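Local coordinates for uncharacterized protein (PDB 4PW1) that is of unknown function but folds, as a DUF6836-family protein, into a nine-stranded antiparallel beta sheet surrounded by alpha-helices, at residues F110-Q115 / E242-G247; E137-D142 / A173-F178; L209-T214 / A224-D229. One frame throughout, in Å; residues are numbered along the deposited sequence.

Contact 1 (F110-Q115 / E242-G247)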
loop_
_atom_site.group_PDB
_atom_site.type_symbol
_atom_site.label_atom_id
_atom_site.label_comp_id
_atom_site.label_asym_id
_atom_site.label_seq_id
_atom_site.Cartn_x
_atom_site.Cartn_y
_atom_site.Cartn_z
ATOM N N PHE B 110 9.605 -2.097 13.112
ATOM C CA PHE B 110 11.054 -2.195 13.014
ATOM C C PHE B 110 11.436 -2.762 11.648
ATOM O O PHE B 110 10.859 -3.730 11.223
ATOM C CB PHE B 110 11.592 -3.143 14.086
ATOM C CG PHE B 110 13.080 -3.351 14.003
ATOM C CD1 PHE B 110 13.622 -4.344 13.216
ATOM C CD2 PHE B 110 13.939 -2.529 14.701
ATOM C CE1 PHE B 110 14.997 -4.521 13.139
ATOM C CE2 PHE B 110 15.301 -2.672 14.594
ATOM C CZ PHE B 110 15.838 -3.669 13.811
ATOM N N SER B 111 12.412 -2.180 10.967
ATOM C CA SER B 111 12.994 -2.841 9.821
ATOM C C SER B 111 14.468 -2.453 9.671
ATOM O O SER B 111 14.882 -1.279 9.935
ATOM C CB SER B 111 12.198 -2.498 8.544
ATOM O OG SER B 111 12.476 -1.158 8.169
ATOM N N TYR B 112 15.245 -3.437 9.225
ATOM C CA TYR B 112 16.683 -3.372 9.086
ATOM C C TYR B 112 17.035 -3.919 7.707
ATOM O O TYR B 112 17.051 -5.125 7.500
ATOM C CB TYR B 112 17.270 -4.250 10.178
ATOM C CG TYR B 112 18.766 -4.334 10.300
ATOM C CD1 TYR B 112 19.483 -3.362 10.980
ATOM C CD2 TYR B 112 19.447 -5.442 9.835
ATOM C CE1 TYR B 112 20.860 -3.476 11.148
ATOM C CE2 TYR B 112 20.823 -5.572 9.998
ATOM C CZ TYR B 112 21.524 -4.593 10.676
ATOM O OH TYR B 112 22.862 -4.725 10.841
ATOM N N VAL B 113 17.283 -3.030 6.752
ATOM C CA VAL B 113 17.260 -3.397 5.356
ATOM C C VAL B 113 18.570 -3.045 4.688
ATOM O O VAL B 113 18.980 -1.871 4.621
ATOM C CB VAL B 113 16.053 -2.779 4.592
ATOM C CG1 VAL B 113 16.121 -3.127 3.089
ATOM C CG2 VAL B 113 14.734 -3.254 5.146
ATOM N N ASN B 114 19.254 -4.073 4.197
ATOM C CA ASN B 114 20.522 -3.876 3.482
ATOM C C ASN B 114 20.222 -3.217 2.123
ATOM O O ASN B 114 19.504 -3.761 1.333
ATOM C CB ASN B 114 21.165 -5.229 3.316
ATOM C CG ASN B 114 22.419 -5.232 2.460
ATOM O OD1 ASN B 114 22.883 -4.255 1.891
ATOM N ND2 ASN B 114 22.960 -6.390 2.364
ATOM N N GLN B 115 20.807 -2.065 1.890
ATOM C CA GLN B 115 20.552 -1.253 0.711
ATOM C C GLN B 115 21.295 -1.730 -0.492
ATOM O O GLN B 115 20.994 -1.295 -1.590
ATOM C CB GLN B 115 20.957 0.210 0.976
ATOM C CG GLN B 115 20.175 0.824 2.124
ATOM C CD GLN B 115 18.706 0.748 1.822
ATOM O OE1 GLN B 115 17.919 0.002 2.434
ATOM N NE2 GLN B 115 18.347 1.447 0.813
ATOM N N GLU B 242 18.478 -13.026 2.650
ATOM C CA GLU B 242 18.973 -13.414 3.977
ATOM C C GLU B 242 18.279 -14.609 4.569
ATOM O O GLU B 242 18.750 -15.160 5.548
ATOM C CB GLU B 242 18.900 -12.254 4.966
ATOM C CG GLU B 242 19.603 -11.001 4.449
ATOM C CD GLU B 242 19.834 -9.923 5.525
ATOM O OE1 GLU B 242 19.590 -10.188 6.731
ATOM O OE2 GLU B 242 20.206 -8.791 5.160
ATOM N N GLU B 243 17.149 -15.005 3.999
ATOM C CA GLU B 243 16.334 -16.087 4.547
ATOM C C GLU B 243 15.977 -15.861 6.028
ATOM O O GLU B 243 16.048 -16.762 6.854
ATOM C CB GLU B 243 17.016 -17.429 4.327
ATOM C CG GLU B 243 17.238 -17.712 2.840
ATOM C CD GLU B 243 17.483 -19.190 2.576
ATOM O OE1 GLU B 243 18.601 -19.651 2.838
ATOM O OE2 GLU B 243 16.531 -19.893 2.178
ATOM N N ARG B 244 15.546 -14.649 6.334
ATOM C CA ARG B 244 15.056 -14.362 7.657
ATOM C C ARG B 244 14.165 -13.138 7.648
ATOM O O ARG B 244 14.131 -12.377 6.663
ATOM C CB ARG B 244 16.224 -14.126 8.608
ATOM C CG ARG B 244 17.115 -12.981 8.215
ATOM C CD ARG B 244 17.643 -12.351 9.487
ATOM N NE ARG B 244 18.470 -11.214 9.202
ATOM C CZ ARG B 244 18.741 -10.228 10.064
ATOM N NH1 ARG B 244 18.258 -10.243 11.305
ATOM N NH2 ARG B 244 19.495 -9.203 9.660
ATOM N N PHE B 245 13.434 -12.969 8.735
ATOM C CA PHE B 245 12.664 -11.772 8.948
ATOM C C PHE B 245 13.558 -10.588 9.304
ATOM O O PHE B 245 14.420 -10.679 10.183
ATOM C CB PHE B 245 11.586 -12.021 9.987
ATOM C CG PHE B 245 10.514 -12.969 9.527
ATOM C CD1 PHE B 245 9.706 -12.647 8.438
ATOM C CD2 PHE B 245 10.273 -14.154 10.199
ATOM C CE1 PHE B 245 8.702 -13.518 8.032
ATOM C CE2 PHE B 245 9.290 -15.021 9.793
ATOM C CZ PHE B 245 8.501 -14.726 8.693
ATOM N N VAL B 246 13.424 -9.494 8.550
ATOM C CA VAL B 246 14.228 -8.310 8.794
ATOM C C VAL B 246 13.421 -7.164 9.383
ATOM O O VAL B 246 13.930 -6.079 9.580
ATOM C CB VAL B 246 14.990 -7.856 7.533
ATOM C CG1 VAL B 246 15.965 -8.942 7.102
ATOM C CG2 VAL B 246 14.016 -7.534 6.413
ATOM N N GLY B 247 12.158 -7.406 9.656
ATOM C CA GLY B 247 11.298 -6.404 10.239
ATOM C C GLY B 247 9.895 -6.864 10.482
ATOM O O GLY B 247 9.528 -7.982 10.123
HETATM O O HOH W 1 18.436 -6.596 5.330
HETATM O O HOH W 2 20.639 -8.591 2.524
#
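Two neighbouring strands of one antiparallel sheet splay apart here: the short axes of 110-114 and 244-247 run at 112°, and where they diverge, waters and the Glu242 carboxylate link them. At the closed end Ser111 and Gly247 form a non-hydrogen-bonded pair, their CA atoms 4.0 Å apart. Beyond it one backbone bond remains, from Tyr112 N to Val246 O at 3.0 Å, met nearly along the C=O axis; the same oxygen also takes a CA-H...O contact from Ser111 CA. Val246 CB lies 3.4 Å from Tyr112 O, with CG1 and CG2 equally far from that oxygen. Within 242-247, Arg244 bends at chi2 (147°) and grips Glu242 side-on: NE and NH2 both reach OE1, NE at 2.9 Å, with the carboxylate oxygen in the guanidinium plane. The second carboxylate oxygen, Glu242 OE2, accepts from two waters that carry the link to the other strand. One water also bridges Tyr112 O and Asn114 N, and the second takes a bond from Asn114 ND2, while Asn114 OD1 accepts from Asp116 N. Arg244 NH2 lies 3.8 Å from Tyr112 CD2, ring and guanidinium planes 68° apart, and also bonds Gly58 O; the Tyr112 ring stacks on Tyr96. Against strand 233-239, Val246 and Gly247 form a classic beta bulge and Glu243 and Arg244 a G1 bulge, so strand 244-251 lies between 106-114 and 233-239 in the antiparallel sheet.

Contact 2 (E137-D142 / A173-F178)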
loop_
_atom_site.group_PDB
_atom_site.type_symbol
_atom_site.label_atom_id
_atom_site.label_comp_id
_atom_site.label_asym_id
_atom_site.label_seq_id
_atom_site.Cartn_x
_atom_site.Cartn_y
_atom_site.Cartn_z
ATOM N N GLU B 137 4.605 -24.097 9.077
ATOM C CA GLU B 137 3.950 -25.346 9.447
ATOM C C GLU B 137 4.689 -25.998 10.598
ATOM O O GLU B 137 4.058 -26.544 11.494
ATOM C CB GLU B 137 3.811 -26.282 8.243
ATOM C CG GLU B 137 2.722 -25.779 7.310
ATOM C CD GLU B 137 2.693 -26.472 5.971
ATOM O OE1 GLU B 137 3.069 -27.661 5.891
ATOM O OE2 GLU B 137 2.303 -25.812 4.988
ATOM N N LYS B 138 6.015 -25.924 10.585
ATOM C CA LYS B 138 6.789 -26.455 11.699
ATOM C C LYS B 138 6.434 -25.669 12.981
ATOM O O LYS B 138 6.193 -26.252 14.026
ATOM C CB LYS B 138 8.288 -26.399 11.399
ATOM C CG LYS B 138 9.174 -26.922 12.526
ATOM C CD LYS B 138 8.755 -28.323 12.998
ATOM C CE LYS B 138 9.780 -28.959 13.927
ATOM N NZ LYS B 138 10.043 -28.100 15.117
ATOM N N PHE B 139 6.389 -24.343 12.880
ATOM C CA PHE B 139 5.977 -23.525 14.004
ATOM C C PHE B 139 4.589 -23.917 14.515
ATOM O O PHE B 139 4.411 -24.082 15.731
ATOM C CB PHE B 139 6.042 -22.033 13.664
ATOM C CG PHE B 139 5.398 -21.139 14.692
ATOM C CD1 PHE B 139 6.084 -20.769 15.837
ATOM C CD2 PHE B 139 4.124 -20.669 14.510
ATOM C CE1 PHE B 139 5.500 -19.953 16.792
ATOM C CE2 PHE B 139 3.538 -19.843 15.448
ATOM C CZ PHE B 139 4.224 -19.483 16.598
ATOM N N LEU B 140 3.621 -24.069 13.614
ATOM C CA LEU B 140 2.280 -24.452 14.046
ATOM C C LEU B 140 2.263 -25.793 14.782
ATOM O O LEU B 140 1.513 -25.958 15.743
ATOM C CB LEU B 140 1.289 -24.528 12.899
ATOM C CG LEU B 140 0.994 -23.256 12.118
ATOM C CD1 LEU B 140 0.075 -23.605 10.944
ATOM C CD2 LEU B 140 0.397 -22.162 12.989
ATOM N N SER B 141 3.102 -26.734 14.367
ATOM C CA SER B 141 3.162 -28.027 15.055
ATOM C C SER B 141 3.919 -27.940 16.384
ATOM O O SER B 141 3.722 -28.783 17.243
ATOM C CB SER B 141 3.833 -29.101 14.174
ATOM O OG SER B 141 5.248 -28.901 14.175
ATOM N N ASP B 142 4.796 -26.951 16.544
ATOM C CA ASP B 142 5.602 -26.836 17.756
ATOM C C ASP B 142 5.904 -25.373 18.070
ATOM O O ASP B 142 7.020 -24.871 17.830
ATOM C CB ASP B 142 6.878 -27.643 17.593
ATOM C CG ASP B 142 7.680 -27.757 18.889
ATOM O OD1 ASP B 142 7.195 -27.339 19.978
ATOM O OD2 ASP B 142 8.819 -28.241 18.817
ATOM N N ALA B 173 12.637 -19.443 10.279
ATOM C CA ALA B 173 12.566 -17.984 10.345
ATOM C C ALA B 173 11.701 -17.484 11.526
ATOM O O ALA B 173 11.978 -16.408 12.117
ATOM C CB ALA B 173 12.040 -17.415 9.023
ATOM N N PHE B 174 10.656 -18.240 11.864
ATOM C CA PHE B 174 9.723 -17.838 12.914
ATOM C C PHE B 174 10.414 -18.003 14.248
ATOM O O PHE B 174 10.437 -17.065 15.015
ATOM C CB PHE B 174 8.389 -18.600 12.829
ATOM C CG PHE B 174 7.607 -18.280 11.594
ATOM C CD1 PHE B 174 6.804 -17.162 11.547
ATOM C CD2 PHE B 174 7.738 -19.057 10.446
ATOM C CE1 PHE B 174 6.104 -16.834 10.413
ATOM C CE2 PHE B 174 7.048 -18.722 9.291
ATOM C CZ PHE B 174 6.230 -17.595 9.265
ATOM N N TYR B 175 11.029 -19.167 14.479
ATOM C CA TYR B 175 11.772 -19.388 15.718
ATOM C C TYR B 175 12.860 -18.334 15.922
ATOM O O TYR B 175 13.033 -17.825 17.036
ATOM C CB TYR B 175 12.398 -20.780 15.767
ATOM C CG TYR B 175 11.447 -21.943 15.825
ATOM C CD1 TYR B 175 10.136 -21.804 16.321
ATOM C CD2 TYR B 175 11.869 -23.217 15.456
ATOM C CE1 TYR B 175 9.283 -22.902 16.409
ATOM C CE2 TYR B 175 11.028 -24.326 15.541
ATOM C CZ TYR B 175 9.733 -24.173 16.022
ATOM O OH TYR B 175 8.879 -25.263 16.081
HETATM N N MSE B 176 13.597 -17.998 14.857
HETATM C CA MSE B 176 14.705 -17.064 14.991
HETATM C C MSE B 176 14.193 -15.693 15.336
HETATM O O MSE B 176 14.767 -14.981 16.205
HETATM C CB MSE B 176 15.524 -16.922 13.714
HETATM C CG MSE B 176 16.294 -18.205 13.453
HETATM SE SE MSE B 176 17.439 -17.974 11.845
HETATM C CE MSE B 176 16.274 -17.323 10.356
ATOM N N PHE B 177 13.126 -15.290 14.658
ATOM C CA PHE B 177 12.576 -13.956 14.899
ATOM C C PHE B 177 11.983 -13.858 16.315
ATOM O O PHE B 177 12.242 -12.912 17.029
ATOM C CB PHE B 177 11.525 -13.615 13.867
ATOM C CG PHE B 177 10.865 -12.280 14.105
ATOM C CD1 PHE B 177 11.557 -11.102 13.885
ATOM C CD2 PHE B 177 9.576 -12.222 14.595
ATOM C CE1 PHE B 177 10.955 -9.878 14.138
ATOM C CE2 PHE B 177 8.959 -11.017 14.836
ATOM C CZ PHE B 177 9.657 -9.843 14.597
ATOM N N PHE B 178 11.209 -14.841 16.741
ATOM C CA PHE B 178 10.653 -14.798 18.113
ATOM C C PHE B 178 11.724 -14.807 19.189
ATOM O O PHE B 178 11.601 -14.115 20.215
ATOM C CB PHE B 178 9.653 -15.938 18.337
ATOM C CG PHE B 178 8.432 -15.827 17.478
ATOM C CD1 PHE B 178 7.881 -14.612 17.209
ATOM C CD2 PHE B 178 7.863 -16.942 16.912
ATOM C CE1 PHE B 178 6.774 -14.498 16.379
ATOM C CE2 PHE B 178 6.734 -16.829 16.118
ATOM C CZ PHE B 178 6.192 -15.616 15.866
#
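Phe139 fills the apolar centre, its CG anti to the backbone N (chi1 170°), which places the ring among the side chains of Phe174, Tyr175 and Phe178. Its CE1 meets Phe178 CE2 at 3.4 Å; the two rings stand obliquely, centroids 5.3 Å apart and planes at 48°. At the root of the side chain, Phe139 CB lies 4.2 Å from Phe174 CB, where the backbones also come nearest. Tyr175 CE1 reaches the edge of the Phe139 ring, 3.9 Å from CD1, and from there the tyrosine carries the contact out to its polar rim. With CG anti to the carbonyl carbon, the Tyr175 ring extends across to the C-terminal end of helix 122-141. Its hydroxyl donates to Asp142 O at 2.6 Å, in the carbonyl plane and on a lone pair, so the bond ties helix 173-190 to the first non-helical residue of the other. Lys138, bent at chi2 and chi4, brings NZ to the edge of the Tyr175 ring, in plane, giving OH a weak hydrogen bond at 3.2 Å. The ammonium also forms a long salt bridge with Asp142 OD2 and may make the phenol slightly more acidic. The short helix axes pass 9.8 Å apart at 66°. Helix 198-210 packs against the phenylalanines through Ile204 and Val208, Trp205 meets the Phe139 ring, and Phe174 reaches onto Leu236 of strand 233-239 and edge-to-face with Phe245 of strand 244-251.

Contact 3 (L209-T214 / A224-D229)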
loop_
_atom_site.group_PDB
_atom_site.type_symbol
_atom_site.label_atom_id
_atom_site.label_comp_id
_atom_site.label_asym_id
_atom_site.label_seq_id
_atom_site.Cartn_x
_atom_site.Cartn_y
_atom_site.Cartn_z
ATOM N N LEU B 209 0.283 -17.871 15.144
ATOM C CA LEU B 209 -0.218 -19.193 15.463
ATOM C C LEU B 209 -1.634 -19.387 14.980
ATOM O O LEU B 209 -1.992 -20.476 14.540
ATOM C CB LEU B 209 -0.196 -19.386 16.982
ATOM C CG LEU B 209 -0.686 -20.695 17.538
ATOM C CD1 LEU B 209 0.201 -21.836 17.097
ATOM C CD2 LEU B 209 -0.730 -20.623 19.066
ATOM N N LYS B 210 -2.455 -18.346 15.081
ATOM C CA LYS B 210 -3.899 -18.536 14.907
ATOM C C LYS B 210 -4.448 -17.944 13.634
ATOM O O LYS B 210 -5.589 -18.195 13.292
ATOM C CB LYS B 210 -4.652 -17.954 16.095
ATOM C CG LYS B 210 -4.262 -18.686 17.383
ATOM C CD LYS B 210 -5.171 -18.422 18.559
ATOM C CE LYS B 210 -4.813 -19.408 19.671
ATOM N NZ LYS B 210 -5.476 -19.136 20.964
ATOM N N SER B 211 -3.673 -17.146 12.926
ATOM C CA SER B 211 -4.214 -16.554 11.719
ATOM C C SER B 211 -3.801 -17.383 10.510
ATOM O O SER B 211 -2.766 -18.056 10.497
ATOM C CB SER B 211 -3.713 -15.114 11.555
ATOM O OG SER B 211 -4.080 -14.598 10.260
ATOM N N GLU B 212 -4.603 -17.254 9.465
ATOM C CA GLU B 212 -4.194 -17.589 8.130
ATOM C C GLU B 212 -2.910 -16.820 7.760
ATOM O O GLU B 212 -2.744 -15.639 8.088
ATOM C CB GLU B 212 -5.339 -17.178 7.183
ATOM C CG GLU B 212 -5.068 -17.350 5.705
ATOM C CD GLU B 212 -6.253 -16.918 4.822
ATOM O OE1 GLU B 212 -6.983 -15.951 5.178
ATOM O OE2 GLU B 212 -6.447 -17.550 3.753
ATOM N N PHE B 213 -2.022 -17.487 7.037
ATOM C CA PHE B 213 -0.795 -16.875 6.529
ATOM C C PHE B 213 -1.041 -16.472 5.055
ATOM O O PHE B 213 -1.258 -17.326 4.219
ATOM C CB PHE B 213 0.290 -17.915 6.640
ATOM C CG PHE B 213 1.558 -17.605 5.914
ATOM C CD1 PHE B 213 1.987 -16.320 5.692
ATOM C CD2 PHE B 213 2.347 -18.647 5.478
ATOM C CE1 PHE B 213 3.166 -16.076 5.006
ATOM C CE2 PHE B 213 3.529 -18.414 4.796
ATOM C CZ PHE B 213 3.947 -17.123 4.570
ATOM N N THR B 214 -1.011 -15.190 4.754
ATOM C CA THR B 214 -1.063 -14.769 3.357
ATOM C C THR B 214 0.178 -13.932 3.066
ATOM O O THR B 214 0.937 -13.582 3.995
ATOM C CB THR B 214 -2.329 -13.980 3.036
ATOM O OG1 THR B 214 -2.373 -12.833 3.859
ATOM C CG2 THR B 214 -3.555 -14.809 3.240
ATOM N N ALA B 224 4.713 -11.204 4.949
ATOM C CA ALA B 224 3.905 -12.273 5.501
ATOM C C ALA B 224 2.872 -11.650 6.408
ATOM O O ALA B 224 3.218 -10.966 7.368
ATOM C CB ALA B 224 4.783 -13.202 6.296
HETATM N N MSE B 225 1.611 -11.891 6.121
HETATM C CA MSE B 225 0.544 -11.106 6.708
HETATM C C MSE B 225 -0.323 -11.981 7.552
HETATM O O MSE B 225 -0.703 -13.115 7.175
HETATM C CB MSE B 225 -0.289 -10.443 5.594
HETATM C CG MSE B 225 0.585 -9.449 4.822
HETATM SE SE MSE B 225 -0.178 -9.236 2.987
HETATM C CE MSE B 225 -2.052 -9.446 3.366
ATOM N N TYR B 226 -0.672 -11.450 8.700
ATOM C CA TYR B 226 -1.507 -12.186 9.634
ATOM C C TYR B 226 -2.475 -11.226 10.251
ATOM O O TYR B 226 -2.111 -10.097 10.528
ATOM C CB TYR B 226 -0.652 -12.767 10.763
ATOM C CG TYR B 226 0.389 -13.697 10.266
ATOM C CD1 TYR B 226 1.631 -13.225 9.879
ATOM C CD2 TYR B 226 0.144 -15.049 10.184
ATOM C CE1 TYR B 226 2.588 -14.083 9.395
ATOM C CE2 TYR B 226 1.094 -15.912 9.693
ATOM C CZ TYR B 226 2.319 -15.412 9.284
ATOM O OH TYR B 226 3.307 -16.245 8.798
ATOM N N SER B 227 -3.694 -11.665 10.514
ATOM C CA SER B 227 -4.662 -10.768 11.165
ATOM C C SER B 227 -5.727 -11.538 11.910
ATOM O O SER B 227 -5.913 -12.714 11.673
ATOM C CB SER B 227 -5.292 -9.828 10.129
ATOM O OG SER B 227 -5.885 -10.563 9.108
ATOM N N ASN B 228 -6.428 -10.887 12.825
ATOM C CA ASN B 228 -7.538 -11.557 13.507
ATOM C C ASN B 228 -8.823 -10.797 13.266
ATOM O O ASN B 228 -8.807 -9.702 12.708
ATOM C CB ASN B 228 -7.239 -11.750 15.004
ATOM C CG ASN B 228 -7.241 -10.448 15.787
ATOM O OD1 ASN B 228 -7.802 -9.426 15.367
ATOM N ND2 ASN B 228 -6.575 -10.471 16.923
ATOM N N ASP B 229 -9.937 -11.378 13.699
ATOM C CA ASP B 229 -11.272 -10.794 13.475
ATOM C C ASP B 229 -11.445 -9.417 14.103
ATOM O O ASP B 229 -12.189 -8.592 13.593
ATOM C CB ASP B 229 -12.359 -11.718 14.042
ATOM C CG ASP B 229 -12.363 -13.087 13.392
ATOM O OD1 ASP B 229 -12.060 -13.176 12.185
ATOM O OD2 ASP B 229 -12.675 -14.074 14.091
HETATM O O HOH W 3 -3.321 -13.228 6.394
#
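Phe213 turns CG anti to its backbone N (chi1 168°) and Tyr226 turns CG anti to its carbonyl carbon (chi1 -60°), which sets their rings nearly parallel, 12° apart, but slid so that they barely overlap. Tyr226 OH lies over one face of the Phe213 ring toward its rim, 3.4 Å from CD1, while Phe213 CE1 meets Ala224 CB at 3.5 Å. Ser211, just past helix 198-210, has OG anti to its backbone N and accepts from Ser227 N at 3.0 Å, a side chain standing in for a strand carbonyl. True pairing begins at Thr214 and Met225, an antiparallel hydrogen-bonded pair: Thr214 N reaches Met225 O almost straight, and Met225 N returns a 2.8 Å bond to Thr214 O, the donor lying above the carbonyl plane. On their shared face Thr214 OG1 lies 3.4 Å from CE of selenomethionine Met225, and a water bridges OG1 to Met225 O. Leu18 of the second subunit packs on Thr214, and Glu24 of that subunit on Met225. Backbone and serine bonds thus hold the outermost strand of this chain's sheet, whereas Tyr226 OH, buried here, has no hydrogen-bond partner in the model, which would be expected to cost some stability.

Contact 1 is the most buried, about 7 Å from the chain centre to its own, whereas the centres of contacts 2 and 3 both lie about 16 Å out and are partly buried. Contacts 1 and 3 belong to the same sheet, one in its middle and one at the outermost strand within the chain; contact 2 joins helices packed beside it, and Leu209 of contact 3 packs on its Phe139 and Leu140. Contact 1 pairs buried backbone and side chains, with charge and water where the strands diverge; contact 2 is aromatic with a polar rim; contact 3 pairs backbone beside the second subunit. Phe245 packs on both other contacts, and Phe174 touches Tyr226, so all three adjoin.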